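Local coordinates for protein condensin complex subunit 3 (Schizosaccharomyces pombe, PDB 5OQR) that serves as a HEAT-repeat regulatory subunit of the condensin complex, which is required to convert interphase chromatin into condensed, mitotic-like chromosomes, at residues L702-H707 / S745-R750; L710-F715 / K752-T757; P632-G637 / Q642-T647; W682-K687 / K736-T741; S717-S722 / H761-D766. One frame throughout, in Å; residues are numbered along the deposited sequence.

Contact 1 of 5, residues L702-H707 / S745-R750; sequences LNHNVH and SSDYQR
Asp747, in the first turn of helix 745-759, points its side chain at His704 and Leu702, which lie in the loop that leads into helix 706-717. With CG anti to its carbonyl carbon (chi1 -70°), the carboxylate projects across the gap and OD1 comes to the edge of the imidazole, near the ring plane. His704 ND1 donates to Asp747 OD1 over 3.2 Å, a weak bond because the N-H...O angle is only 133°. The two side chains cross at about a right angle, with the ring and carboxylate planes 76° apart. The other oxygen, Asp747 OD2, stands 4.0 Å from Leu702 CD1, a loose contact with a poorly ordered side chain. His704 also touches Trp643 of helix 639-661, while Asp747 also packs on Leu708. One residue on, Tyr748 turns to the connecting loop, where its OH is hydrogen-bonded to Pro740 O and Leu743 N. Arg750, one turn after Asp747, touches Asn712 of helix 706-717. The proximity of an aspartate to ND1 probably favours a proton on that nitrogen and may raise the basicity of the ring, and the N-terminal end of helix 745-759 may help to keep Asp747 anionic; the bent bond nevertheless suggests a modest polar tie.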
# COMPACT_ATOMS: atom_id res chain seq x y z
N LEU A 702 28.39 17.02 -20.47
CA LEU A 702 29.12 17.11 -19.21
C LEU A 702 28.11 17.40 -18.10
O LEU A 702 28.00 18.50 -17.57
CB LEU A 702 30.24 18.14 -19.24
CG LEU A 702 31.13 18.00 -17.98
CD1 LEU A 702 31.61 16.56 -17.76
CD2 LEU A 702 32.33 18.92 -18.04
N ASN A 703 27.32 16.38 -17.80
CA ASN A 703 26.63 16.25 -16.53
C ASN A 703 27.50 15.37 -15.64
O ASN A 703 27.93 14.29 -16.06
CB ASN A 703 25.25 15.60 -16.72
CG ASN A 703 24.10 16.56 -16.46
OD1 ASN A 703 24.30 17.72 -16.09
ND2 ASN A 703 22.89 16.07 -16.66
N HIS A 704 27.77 15.83 -14.42
CA HIS A 704 28.60 15.05 -13.52
C HIS A 704 27.76 13.98 -12.83
O HIS A 704 26.60 14.21 -12.47
CB HIS A 704 29.26 15.96 -12.48
CG HIS A 704 30.15 16.99 -13.09
ND1 HIS A 704 31.38 16.69 -13.64
CD2 HIS A 704 29.99 18.33 -13.25
CE1 HIS A 704 31.94 17.79 -14.10
NE2 HIS A 704 31.11 18.80 -13.88
N ASN A 705 28.34 12.80 -12.69
CA ASN A 705 27.65 11.68 -12.06
C ASN A 705 27.43 11.98 -10.59
O ASN A 705 28.35 12.38 -9.88
CB ASN A 705 28.46 10.40 -12.23
CG ASN A 705 27.71 9.18 -11.78
OD1 ASN A 705 27.88 8.72 -10.65
ND2 ASN A 705 26.87 8.63 -12.65
N VAL A 706 26.19 11.79 -10.13
CA VAL A 706 25.85 12.10 -8.74
C VAL A 706 26.62 11.20 -7.79
O VAL A 706 27.05 11.63 -6.72
CB VAL A 706 24.33 11.99 -8.52
CG1 VAL A 706 23.96 12.30 -7.07
CG2 VAL A 706 23.59 12.93 -9.46
N HIS A 707 26.79 9.93 -8.16
CA HIS A 707 27.46 8.99 -7.27
C HIS A 707 28.95 9.28 -7.19
O HIS A 707 29.55 9.16 -6.12
CB HIS A 707 27.20 7.56 -7.73
CG HIS A 707 25.97 6.94 -7.14
ND1 HIS A 707 25.57 5.66 -7.43
CD2 HIS A 707 25.07 7.43 -6.26
CE1 HIS A 707 24.47 5.38 -6.76
NE2 HIS A 707 24.14 6.44 -6.04
N SER A 745 37.66 11.43 -18.33
CA SER A 745 38.80 11.07 -17.49
C SER A 745 39.03 12.10 -16.39
O SER A 745 39.44 11.73 -15.28
CB SER A 745 40.06 10.92 -18.34
OG SER A 745 39.93 9.85 -19.26
N SER A 746 38.78 13.38 -16.67
CA SER A 746 38.97 14.41 -15.65
C SER A 746 38.07 14.18 -14.44
O SER A 746 38.40 14.61 -13.34
CB SER A 746 38.71 15.79 -16.25
OG SER A 746 37.40 15.89 -16.76
N ASP A 747 36.93 13.52 -14.63
CA ASP A 747 36.05 13.22 -13.51
C ASP A 747 36.70 12.19 -12.58
O ASP A 747 36.76 12.39 -11.36
CB ASP A 747 34.70 12.71 -14.01
CG ASP A 747 33.88 13.80 -14.68
OD1 ASP A 747 34.00 14.97 -14.27
OD2 ASP A 747 33.12 13.48 -15.62
N TYR A 748 37.21 11.09 -13.14
CA TYR A 748 37.92 10.12 -12.33
C TYR A 748 39.18 10.72 -11.73
O TYR A 748 39.55 10.41 -10.59
CB TYR A 748 38.28 8.89 -13.18
CG TYR A 748 37.10 8.24 -13.84
CD1 TYR A 748 36.09 7.65 -13.09
CD2 TYR A 748 36.99 8.19 -15.22
CE1 TYR A 748 35.01 7.05 -13.69
CE2 TYR A 748 35.91 7.59 -15.83
CZ TYR A 748 34.92 7.02 -15.06
OH TYR A 748 33.85 6.42 -15.67
N GLN A 749 39.86 11.59 -12.48
CA GLN A 749 41.04 12.26 -11.95
C GLN A 749 40.69 13.14 -10.76
O GLN A 749 41.43 13.20 -9.77
CB GLN A 749 41.72 13.08 -13.04
CG GLN A 749 42.35 12.26 -14.14
CD GLN A 749 42.83 13.11 -15.31
OE1 GLN A 749 42.80 14.33 -15.25
NE2 GLN A 749 43.25 12.45 -16.38
N ARG A 750 39.55 13.83 -10.83
CA ARG A 750 39.17 14.74 -9.75
C ARG A 750 38.84 13.97 -8.48
O ARG A 750 39.19 14.41 -7.38
CB ARG A 750 37.97 15.59 -10.18
CG ARG A 750 37.98 16.98 -9.57
CD ARG A 750 36.59 17.42 -9.13
NE ARG A 750 36.65 18.64 -8.32
CZ ARG A 750 35.66 19.09 -7.56
NH1 ARG A 750 34.51 18.43 -7.49
NH2 ARG A 750 35.82 20.21 -6.86

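Contact 2 of 5, residues L710-F715 / K752-T757; sequences LANMIF and KRKLET
Asn712 meets Lys754 where helices 706-717 and 745-759 come together; these are the residues of nearest approach, with Asn712 CA 5.9 Å from Lys754 CA. The two side chains cross at about a right angle, and the amide lies against the methylene part of the lysine, Asn712 OD1 being 3.8 Å from Lys754 CB. The amide oxygen has its polar partner in Thr751 OG1, to which it is hydrogen-bonded, so Lys754 contributes hydrocarbon here. Its chain bends at chi2 (80°) and carries the ammonium away from 710-715, to a long, weak ion pair with Glu716 farther along helix 706-717. One turn after Asn712, Phe715 points toward the other helix and lays a ring face on its backbone. Leu755 CA sits 3.9 Å from the centroid of the Phe715 ring and almost exactly on the ring normal, a CH-pi contact. The leucine side chain then runs past the rim, with Leu755 CD2 3.5 Å from Phe715 CE1, while Lys754 CB is 3.7 Å from Phe715 CD2. Phe776 and Leu734 add to the apolar surroundings of the phenyl ring. The axes of the two segments approach to 9.0 Å and are inclined by only 13°, running in the same direction: the side-by-side stacking of near-parallel helices characteristic of a HEAT-type alpha solenoid, here between a helix of HEAT 9 and the one beside it.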
# COMPACT_ATOMS: atom_id res chain seq x y z
N LEU A 710 29.10 12.06 -5.04
CA LEU A 710 28.91 11.64 -3.66
C LEU A 710 30.19 11.07 -3.07
O LEU A 710 30.47 11.25 -1.88
CB LEU A 710 27.78 10.62 -3.58
CG LEU A 710 27.42 10.11 -2.19
CD1 LEU A 710 26.96 11.25 -1.30
CD2 LEU A 710 26.36 9.03 -2.27
N ALA A 711 30.98 10.38 -3.89
CA ALA A 711 32.29 9.91 -3.44
C ALA A 711 33.14 11.07 -2.96
O ALA A 711 33.74 11.02 -1.88
CB ALA A 711 32.99 9.15 -4.57
N ASN A 712 33.20 12.15 -3.75
CA ASN A 712 33.94 13.33 -3.34
C ASN A 712 33.40 13.89 -2.02
O ASN A 712 34.18 14.31 -1.16
CB ASN A 712 33.88 14.40 -4.43
CG ASN A 712 34.44 13.91 -5.75
OD1 ASN A 712 35.29 13.02 -5.78
ND2 ASN A 712 33.96 14.49 -6.84
N MET A 713 32.08 13.89 -1.85
CA MET A 713 31.50 14.35 -0.59
C MET A 713 31.98 13.49 0.57
O MET A 713 32.36 14.02 1.63
CB MET A 713 29.97 14.31 -0.67
CG MET A 713 29.36 15.18 -1.75
SD MET A 713 29.81 16.91 -1.61
CE MET A 713 29.11 17.32 -0.02
N ILE A 714 31.97 12.17 0.40
CA ILE A 714 32.40 11.27 1.46
C ILE A 714 33.85 11.55 1.85
O ILE A 714 34.18 11.70 3.03
CB ILE A 714 32.19 9.81 1.03
CG1 ILE A 714 30.69 9.53 0.86
CG2 ILE A 714 32.79 8.85 2.05
CD1 ILE A 714 30.37 8.20 0.22
N PHE A 715 34.73 11.64 0.85
CA PHE A 715 36.14 11.89 1.15
C PHE A 715 36.32 13.16 1.98
O PHE A 715 37.16 13.20 2.88
CB PHE A 715 36.95 11.99 -0.15
CG PHE A 715 37.10 10.68 -0.87
CD1 PHE A 715 37.53 9.55 -0.20
CD2 PHE A 715 36.80 10.58 -2.21
CE1 PHE A 715 37.67 8.35 -0.85
CE2 PHE A 715 36.94 9.38 -2.87
CZ PHE A 715 37.37 8.26 -2.19
N LYS A 752 40.03 10.99 -7.62
CA LYS A 752 41.27 10.45 -7.08
C LYS A 752 42.02 11.52 -6.29
O LYS A 752 42.60 11.22 -5.24
CB LYS A 752 42.14 9.90 -8.21
CG LYS A 752 43.42 9.24 -7.72
CD LYS A 752 44.00 8.30 -8.77
CE LYS A 752 45.28 7.64 -8.26
NZ LYS A 752 46.34 8.64 -7.96
N ARG A 753 42.02 12.76 -6.78
CA ARG A 753 42.57 13.86 -5.99
C ARG A 753 41.90 13.95 -4.63
O ARG A 753 42.56 14.17 -3.61
CB ARG A 753 42.42 15.17 -6.75
CG ARG A 753 43.68 15.65 -7.44
CD ARG A 753 43.37 16.24 -8.81
NE ARG A 753 42.31 17.25 -8.74
CZ ARG A 753 41.60 17.65 -9.79
NH1 ARG A 753 41.83 17.14 -10.99
NH2 ARG A 753 40.66 18.57 -9.63
N LYS A 754 40.58 13.78 -4.59
CA LYS A 754 39.86 13.75 -3.32
C LYS A 754 40.31 12.57 -2.48
O LYS A 754 40.56 12.70 -1.27
CB LYS A 754 38.35 13.69 -3.57
CG LYS A 754 37.61 14.96 -3.23
CD LYS A 754 37.73 16.00 -4.32
CE LYS A 754 37.05 17.29 -3.91
NZ LYS A 754 37.37 18.41 -4.83
N LEU A 755 40.41 11.39 -3.09
CA LEU A 755 40.94 10.22 -2.41
C LEU A 755 42.29 10.52 -1.77
O LEU A 755 42.52 10.23 -0.59
CB LEU A 755 41.06 9.06 -3.41
CG LEU A 755 41.54 7.66 -2.98
CD1 LEU A 755 43.05 7.60 -2.74
CD2 LEU A 755 40.79 7.17 -1.76
N GLU A 756 43.21 11.12 -2.53
CA GLU A 756 44.55 11.38 -2.03
C GLU A 756 44.54 12.39 -0.90
O GLU A 756 45.26 12.23 0.10
CB GLU A 756 45.45 11.86 -3.17
CG GLU A 756 45.70 10.81 -4.24
CD GLU A 756 46.42 11.37 -5.45
OE1 GLU A 756 46.73 10.59 -6.37
OE2 GLU A 756 46.69 12.59 -5.48
N THR A 757 43.75 13.45 -1.02
CA THR A 757 43.66 14.44 0.05
C THR A 757 43.26 13.79 1.36
O THR A 757 43.78 14.14 2.42
CB THR A 757 42.67 15.54 -0.33
OG1 THR A 757 43.14 16.22 -1.50
CG2 THR A 757 42.51 16.55 0.81

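Contact 3 of 5, residues P632-G637 / Q642-T647; sequences PVYAFG and QWRIAT
Ala635 and Gln642 bring the two backbones closest, their CA atoms 5.1 Å apart, between helix 621-635 and helix 639-661, which a short connection joins. The first helix is kinked at Pro632, whose nitrogen makes no bond to the preceding turn. Ala635 CB meets the end of Ile645, 3.7 Å from its CD1. Ile645 CD1 also stands at the edge of the Tyr634 ring, near its plane. Tyr634 has CG anti to the backbone N (chi1 -180°), which extends the phenol toward Arg644 until Tyr634 OH lies 3.3 Å from Arg644 CD; ring and guanidinium planes are 46° apart. The hydroxyl is hydrogen-bonded to Asp601 OD2, which also makes a long, weak ion pair with Arg644 NE. Gln642 passes its CG beside the carbonyl of Ala635 and sends its amide onward to the edge of the Phe636 ring, Gln642 NE2 being 4.0 Å from Phe636 CD1 with the planes 77° apart. This nitrogen is held by two carbonyls, Trp682 O and Asp684 O, and so ties helix 639-661 to the end of helix 669-682 and the loop after it. The apolar pair Ala635 and Ile645, with the polar chains of Arg644 and Gln642 beside it, lies at a corner between consecutive helices of the kind found in alpha solenoids, consistent with the helical array of this subunit.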
# COMPACT_ATOMS: atom_id res chain seq x y z
N PRO A 632 10.72 9.40 -3.77
CA PRO A 632 10.88 8.86 -5.13
C PRO A 632 10.46 9.84 -6.21
O PRO A 632 11.13 9.93 -7.25
CB PRO A 632 10.00 7.61 -5.11
CG PRO A 632 9.84 7.27 -3.68
CD PRO A 632 9.84 8.56 -2.94
N VAL A 633 9.37 10.56 -6.00
CA VAL A 633 8.89 11.51 -7.01
C VAL A 633 9.90 12.63 -7.19
O VAL A 633 10.21 13.04 -8.32
CB VAL A 633 7.50 12.06 -6.60
CG1 VAL A 633 7.15 13.32 -7.38
CG2 VAL A 633 6.45 11.00 -6.82
N TYR A 634 10.41 13.17 -6.09
CA TYR A 634 11.37 14.27 -6.16
C TYR A 634 12.71 13.79 -6.70
O TYR A 634 13.27 14.40 -7.62
CB TYR A 634 11.52 14.89 -4.77
CG TYR A 634 12.48 16.05 -4.69
CD1 TYR A 634 13.79 15.86 -4.27
CD2 TYR A 634 12.08 17.34 -5.01
CE1 TYR A 634 14.67 16.92 -4.18
CE2 TYR A 634 12.95 18.40 -4.93
CZ TYR A 634 14.25 18.19 -4.51
OH TYR A 634 15.12 19.24 -4.43
N ALA A 635 13.23 12.69 -6.15
CA ALA A 635 14.56 12.23 -6.53
C ALA A 635 14.59 11.78 -7.99
O ALA A 635 15.49 12.16 -8.74
CB ALA A 635 14.99 11.08 -5.61
N PHE A 636 13.63 10.96 -8.40
CA PHE A 636 13.65 10.36 -9.73
C PHE A 636 13.07 11.26 -10.81
O PHE A 636 13.02 10.85 -11.97
CB PHE A 636 12.91 9.03 -9.70
CG PHE A 636 13.47 8.04 -8.71
CD1 PHE A 636 14.84 7.94 -8.52
CD2 PHE A 636 12.63 7.23 -7.97
CE1 PHE A 636 15.36 7.04 -7.62
CE2 PHE A 636 13.15 6.33 -7.06
CZ PHE A 636 14.52 6.23 -6.88
N GLY A 637 12.64 12.47 -10.46
CA GLY A 637 12.05 13.36 -11.44
C GLY A 637 13.08 14.12 -12.26
O GLY A 637 12.87 14.37 -13.45
N GLN A 642 18.52 14.62 -7.66
CA GLN A 642 19.45 13.64 -7.11
C GLN A 642 20.73 14.31 -6.65
O GLN A 642 21.31 13.92 -5.63
CB GLN A 642 19.75 12.57 -8.16
CG GLN A 642 18.53 11.79 -8.61
CD GLN A 642 18.87 10.60 -9.47
OE1 GLN A 642 19.43 10.74 -10.55
NE2 GLN A 642 18.52 9.41 -9.00
N TRP A 643 21.18 15.34 -7.37
CA TRP A 643 22.38 16.06 -6.98
C TRP A 643 22.21 16.74 -5.63
O TRP A 643 23.10 16.69 -4.78
CB TRP A 643 22.74 17.09 -8.05
CG TRP A 643 24.09 17.72 -7.88
CD1 TRP A 643 24.39 18.79 -7.09
CD2 TRP A 643 25.31 17.32 -8.51
NE1 TRP A 643 25.73 19.09 -7.19
CE2 TRP A 643 26.32 18.20 -8.06
CE3 TRP A 643 25.66 16.31 -9.41
CZ2 TRP A 643 27.64 18.09 -8.47
CZ3 TRP A 643 26.97 16.21 -9.82
CH2 TRP A 643 27.94 17.09 -9.35
N ARG A 644 21.06 17.37 -5.41
CA ARG A 644 20.80 18.04 -4.13
C ARG A 644 20.82 17.05 -2.98
O ARG A 644 21.20 17.41 -1.86
CB ARG A 644 19.46 18.76 -4.18
CG ARG A 644 19.37 19.87 -5.21
CD ARG A 644 18.02 20.56 -5.15
NE ARG A 644 17.86 21.57 -6.19
CZ ARG A 644 17.20 21.40 -7.33
NH1 ARG A 644 16.62 20.24 -7.61
NH2 ARG A 644 17.12 22.39 -8.20
N ILE A 645 20.40 15.81 -3.21
CA ILE A 645 20.36 14.82 -2.14
C ILE A 645 21.77 14.35 -1.81
O ILE A 645 22.11 14.16 -0.63
CB ILE A 645 19.44 13.65 -2.53
CG1 ILE A 645 18.02 14.16 -2.76
CG2 ILE A 645 19.45 12.57 -1.44
CD1 ILE A 645 17.08 13.15 -3.38
N ALA A 646 22.61 14.16 -2.82
CA ALA A 646 24.00 13.80 -2.58
C ALA A 646 24.76 14.92 -1.88
O ALA A 646 25.73 14.65 -1.17
CB ALA A 646 24.69 13.43 -3.89
N THR A 647 24.32 16.16 -2.05
CA THR A 647 25.02 17.30 -1.46
C THR A 647 24.83 17.36 0.05
O THR A 647 25.68 17.91 0.76
CB THR A 647 24.54 18.59 -2.11
OG1 THR A 647 24.90 18.58 -3.50
CG2 THR A 647 25.17 19.81 -1.45

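Contact 4 of 5, residues W682-K687 / K736-T741; sequences WTDNEK and KLKIPT
The Asp684 carboxylate is approached from both faces: Glu686 N comes from above the plane at OD1, 41° out of it, and Lys738 CD lies on the opposite side of the plane, 3.2 Å from Asp684 OD2. Glu686 N donates to Asp684 OD1 (2.8 Å), closing an Asx turn just after helix 669-682. With CG anti to the backbone N (chi1 -174°), the aspartate is aimed at the neighbouring loop, which links helix 725-736 of HEAT 9 to helix 745-759. The lysine chain bends at chi3 (74°) and brings its ammonium round to the acid, but the Asp684 OD2 to Lys738 NZ distance of 3.8 Å makes a long salt bridge. Lys687 NZ stands a similarly long 3.9 Å from Asp684 OD2, so one acid is shared by two lysines in a loose network. His707 packs beside Asp684, and its ND1 is hydrogen-bonded to the backbone N of Lys738, tying both loops to helix 706-717. Glu686 is poorly ordered and its carboxylate does not touch the ammonium; the approach is made by its aliphatic part, with Glu686 CB 3.7 Å from Lys738 NZ.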
# COMPACT_ATOMS: atom_id res chain seq x y z
N TRP A 682 18.04 6.64 -4.17
CA TRP A 682 17.51 7.94 -4.57
C TRP A 682 18.50 8.70 -5.44
O TRP A 682 18.08 9.47 -6.32
CB TRP A 682 17.18 8.77 -3.33
CG TRP A 682 16.04 8.24 -2.52
CD1 TRP A 682 15.09 7.35 -2.92
CD2 TRP A 682 15.74 8.56 -1.16
NE1 TRP A 682 14.21 7.10 -1.90
CE2 TRP A 682 14.59 7.83 -0.80
CE3 TRP A 682 16.34 9.39 -0.20
CZ2 TRP A 682 14.03 7.91 0.47
CZ3 TRP A 682 15.77 9.47 1.05
CH2 TRP A 682 14.63 8.73 1.38
N THR A 683 19.79 8.52 -5.22
CA THR A 683 20.82 9.26 -5.94
C THR A 683 21.35 8.51 -7.15
O THR A 683 22.21 9.04 -7.86
CB THR A 683 21.97 9.60 -4.98
OG1 THR A 683 22.34 8.43 -4.25
CG2 THR A 683 21.54 10.65 -4.00
N ASP A 684 20.86 7.30 -7.42
CA ASP A 684 21.32 6.50 -8.54
C ASP A 684 20.74 7.05 -9.84
O ASP A 684 19.52 7.12 -10.00
CB ASP A 684 20.92 5.04 -8.34
CG ASP A 684 21.50 4.12 -9.39
OD1 ASP A 684 21.87 4.60 -10.48
OD2 ASP A 684 21.58 2.90 -9.13
N ASN A 685 21.62 7.43 -10.77
CA ASN A 685 21.17 8.00 -12.03
C ASN A 685 20.35 7.00 -12.85
O ASN A 685 19.49 7.40 -13.63
CB ASN A 685 22.37 8.48 -12.85
CG ASN A 685 21.96 9.10 -14.17
OD1 ASN A 685 22.09 8.48 -15.22
ND2 ASN A 685 21.46 10.33 -14.12
N GLU A 686 20.62 5.71 -12.68
CA GLU A 686 19.90 4.70 -13.44
C GLU A 686 18.41 4.67 -13.11
O GLU A 686 17.61 4.23 -13.94
CB GLU A 686 20.51 3.32 -13.19
CG GLU A 686 19.90 2.19 -14.02
CD GLU A 686 20.18 2.35 -15.50
OE1 GLU A 686 21.03 3.19 -15.87
OE2 GLU A 686 19.55 1.63 -16.31
N LYS A 687 18.02 5.14 -11.93
CA LYS A 687 16.64 5.03 -11.47
C LYS A 687 15.79 6.23 -11.85
O LYS A 687 14.70 6.39 -11.30
CB LYS A 687 16.61 4.84 -9.95
CG LYS A 687 17.34 3.61 -9.46
CD LYS A 687 16.69 3.06 -8.20
CE LYS A 687 17.65 2.19 -7.41
NZ LYS A 687 18.24 1.10 -8.22
N LYS A 736 29.50 0.54 -2.45
CA LYS A 736 28.15 0.39 -2.96
C LYS A 736 27.83 1.37 -4.08
O LYS A 736 26.84 1.17 -4.79
CB LYS A 736 27.14 0.56 -1.83
CG LYS A 736 27.44 -0.27 -0.60
CD LYS A 736 26.47 0.03 0.53
CE LYS A 736 26.86 -0.71 1.80
NZ LYS A 736 26.92 -2.18 1.60
N LEU A 737 28.64 2.41 -4.25
CA LEU A 737 28.38 3.39 -5.30
C LEU A 737 28.32 2.72 -6.66
O LEU A 737 28.98 1.70 -6.91
CB LEU A 737 29.46 4.47 -5.29
CG LEU A 737 29.58 5.31 -4.02
CD1 LEU A 737 30.81 6.20 -4.09
CD2 LEU A 737 28.33 6.13 -3.79
N LYS A 738 27.52 3.29 -7.54
CA LYS A 738 27.38 2.84 -8.92
C LYS A 738 28.05 3.89 -9.81
O LYS A 738 27.42 4.88 -10.20
CB LYS A 738 25.92 2.65 -9.30
CG LYS A 738 25.36 1.28 -8.92
CD LYS A 738 24.06 0.99 -9.67
CE LYS A 738 24.32 0.67 -11.14
NZ LYS A 738 23.13 0.97 -11.99
N ILE A 739 29.31 3.67 -10.11
CA ILE A 739 30.11 4.59 -10.92
C ILE A 739 30.11 4.07 -12.35
O ILE A 739 30.56 2.94 -12.58
CB ILE A 739 31.54 4.71 -10.38
CG1 ILE A 739 31.52 4.94 -8.86
CG2 ILE A 739 32.27 5.84 -11.08
CD1 ILE A 739 30.77 6.18 -8.42
N PRO A 740 29.61 4.82 -13.33
CA PRO A 740 29.71 4.38 -14.72
C PRO A 740 31.15 4.42 -15.21
O PRO A 740 32.02 5.07 -14.62
CB PRO A 740 28.83 5.37 -15.48
CG PRO A 740 28.71 6.55 -14.60
CD PRO A 740 28.79 6.04 -13.20
N THR A 741 31.39 3.70 -16.30
CA THR A 741 32.73 3.55 -16.86
C THR A 741 32.96 4.40 -18.10
O THR A 741 34.04 4.32 -18.69
CB THR A 741 32.99 2.08 -17.19
OG1 THR A 741 32.12 1.67 -18.25
CG2 THR A 741 32.75 1.20 -15.98

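Contact 5 of 5, residues S717-S722 / H761-D766; sequences SLPNAS and HGFTMD
Pro719 and His761 stand with their CA atoms 8.0 Å apart, each in the loop that follows a helix: 706-717 for the proline and 745-759 for the histidine. Ring contacts bridge the two loops. Pro719 CG lies over one face of the imidazole, offset toward its rim, in a CH-pi contact with 4.2 Å from Pro719 CG to the centroid of the His761 ring. The proline crosses the histidine at about a right angle. These are inter-helix turns at one margin of the solenoid, one of them in HEAT 9, and Gly762, with its positive phi of 69°, is the first residue of the second loop to leave helical geometry. Phe763, one residue on, points toward the same proline, Phe763 CE2 coming within 3.9 Å of Pro719 CA. One face of the phenyl ring is covered near the rim by His761 CB. Phe763 also makes a cation-pi interaction with Arg727, whose guanidinium is hydrogen-bonded to Pro719 O.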
# COMPACT_ATOMS: atom_id res chain seq x y z
N SER A 717 34.18 14.44 4.07
CA SER A 717 33.51 14.36 5.36
C SER A 717 34.11 13.31 6.29
O SER A 717 33.82 13.34 7.49
CB SER A 717 32.02 14.05 5.16
OG SER A 717 31.82 12.66 4.95
N LEU A 718 34.93 12.40 5.77
CA LEU A 718 35.54 11.39 6.63
C LEU A 718 36.33 11.99 7.78
O LEU A 718 36.27 11.43 8.89
CB LEU A 718 36.44 10.47 5.79
CG LEU A 718 35.73 9.54 4.81
CD1 LEU A 718 36.75 8.89 3.88
CD2 LEU A 718 34.91 8.49 5.53
N PRO A 719 37.07 13.09 7.61
CA PRO A 719 37.77 13.67 8.77
C PRO A 719 36.85 14.04 9.92
O PRO A 719 37.18 13.79 11.08
CB PRO A 719 38.46 14.91 8.17
CG PRO A 719 38.60 14.60 6.73
CD PRO A 719 37.41 13.79 6.36
N ASN A 720 35.68 14.62 9.62
CA ASN A 720 34.76 15.03 10.67
C ASN A 720 34.04 13.84 11.29
O ASN A 720 33.52 13.97 12.40
CB ASN A 720 33.75 16.04 10.13
CG ASN A 720 34.41 17.28 9.58
OD1 ASN A 720 35.42 17.75 10.11
ND2 ASN A 720 33.85 17.83 8.50
N ALA A 721 33.99 12.71 10.60
CA ALA A 721 33.48 11.49 11.22
C ALA A 721 34.37 11.09 12.39
O ALA A 721 35.54 11.49 12.49
CB ALA A 721 33.41 10.36 10.19
N SER A 722 33.81 10.29 13.29
CA SER A 722 34.53 9.79 14.45
C SER A 722 35.02 8.38 14.15
O SER A 722 34.23 7.50 13.80
CB SER A 722 33.64 9.79 15.69
OG SER A 722 32.66 8.78 15.61
N HIS A 761 45.73 12.59 5.36
CA HIS A 761 45.47 12.74 6.79
C HIS A 761 46.20 11.69 7.60
O HIS A 761 46.53 11.93 8.77
CB HIS A 761 43.97 12.67 7.07
CG HIS A 761 43.28 14.00 7.00
ND1 HIS A 761 42.93 14.60 5.81
CD2 HIS A 761 42.87 14.84 7.98
CE1 HIS A 761 42.33 15.75 6.06
NE2 HIS A 761 42.29 15.92 7.37
N GLY A 762 46.47 10.53 7.01
CA GLY A 762 47.16 9.47 7.72
C GLY A 762 46.34 8.83 8.82
O GLY A 762 46.89 8.48 9.87
N PHE A 763 45.04 8.68 8.61
CA PHE A 763 44.20 8.03 9.60
C PHE A 763 44.48 6.53 9.63
O PHE A 763 44.88 5.92 8.63
CB PHE A 763 42.72 8.27 9.29
CG PHE A 763 42.27 9.69 9.54
CD1 PHE A 763 42.58 10.32 10.73
CD2 PHE A 763 41.54 10.37 8.59
CE1 PHE A 763 42.17 11.62 10.96
CE2 PHE A 763 41.12 11.67 8.82
CZ PHE A 763 41.44 12.30 10.00
N THR A 764 44.28 5.94 10.80
CA THR A 764 44.51 4.51 11.00
C THR A 764 43.24 3.75 10.62
O THR A 764 42.19 3.96 11.23
CB THR A 764 44.91 4.21 12.44
OG1 THR A 764 45.98 5.08 12.83
CG2 THR A 764 45.35 2.77 12.58
N MET A 765 43.35 2.88 9.63
CA MET A 765 42.21 2.15 9.09
C MET A 765 42.45 0.65 9.17
O MET A 765 43.58 0.17 9.05
CB MET A 765 41.95 2.56 7.63
CG MET A 765 41.12 3.82 7.50
SD MET A 765 41.20 4.53 5.85
CE MET A 765 42.84 5.23 5.85
N ASP A 766 41.36 -0.08 9.38
CA ASP A 766 41.42 -1.53 9.46
C ASP A 766 41.58 -2.13 8.06
O ASP A 766 41.67 -1.42 7.06
CB ASP A 766 40.16 -2.07 10.14
CG ASP A 766 38.91 -1.82 9.33
OD1 ASP A 766 38.58 -2.66 8.47
OD2 ASP A 766 38.26 -0.78 9.55

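How the contacts relate
All five contacts lie in the C-terminal part of the helical array, on one side of the chain's centre. Contact 3 comes first along the chain and closes before the others open; contacts 1, 2, 4 and 5 interleave. Contacts 1 and 2 share helices 706-717 and 745-759, their centres 12 Å apart, and contact 5 continues the same pairing in the loops beyond, another 12 Å from contact 2. Contact 4 joins the loops at the other margin, about 25 Å from contact 5 between centres, and touches contacts 1, 2 and 3. Helix 706-717 thus has contacts near both ends and along its length, joining HEAT 9 to helix 745-759 and, through 642-647, to helix 639-661.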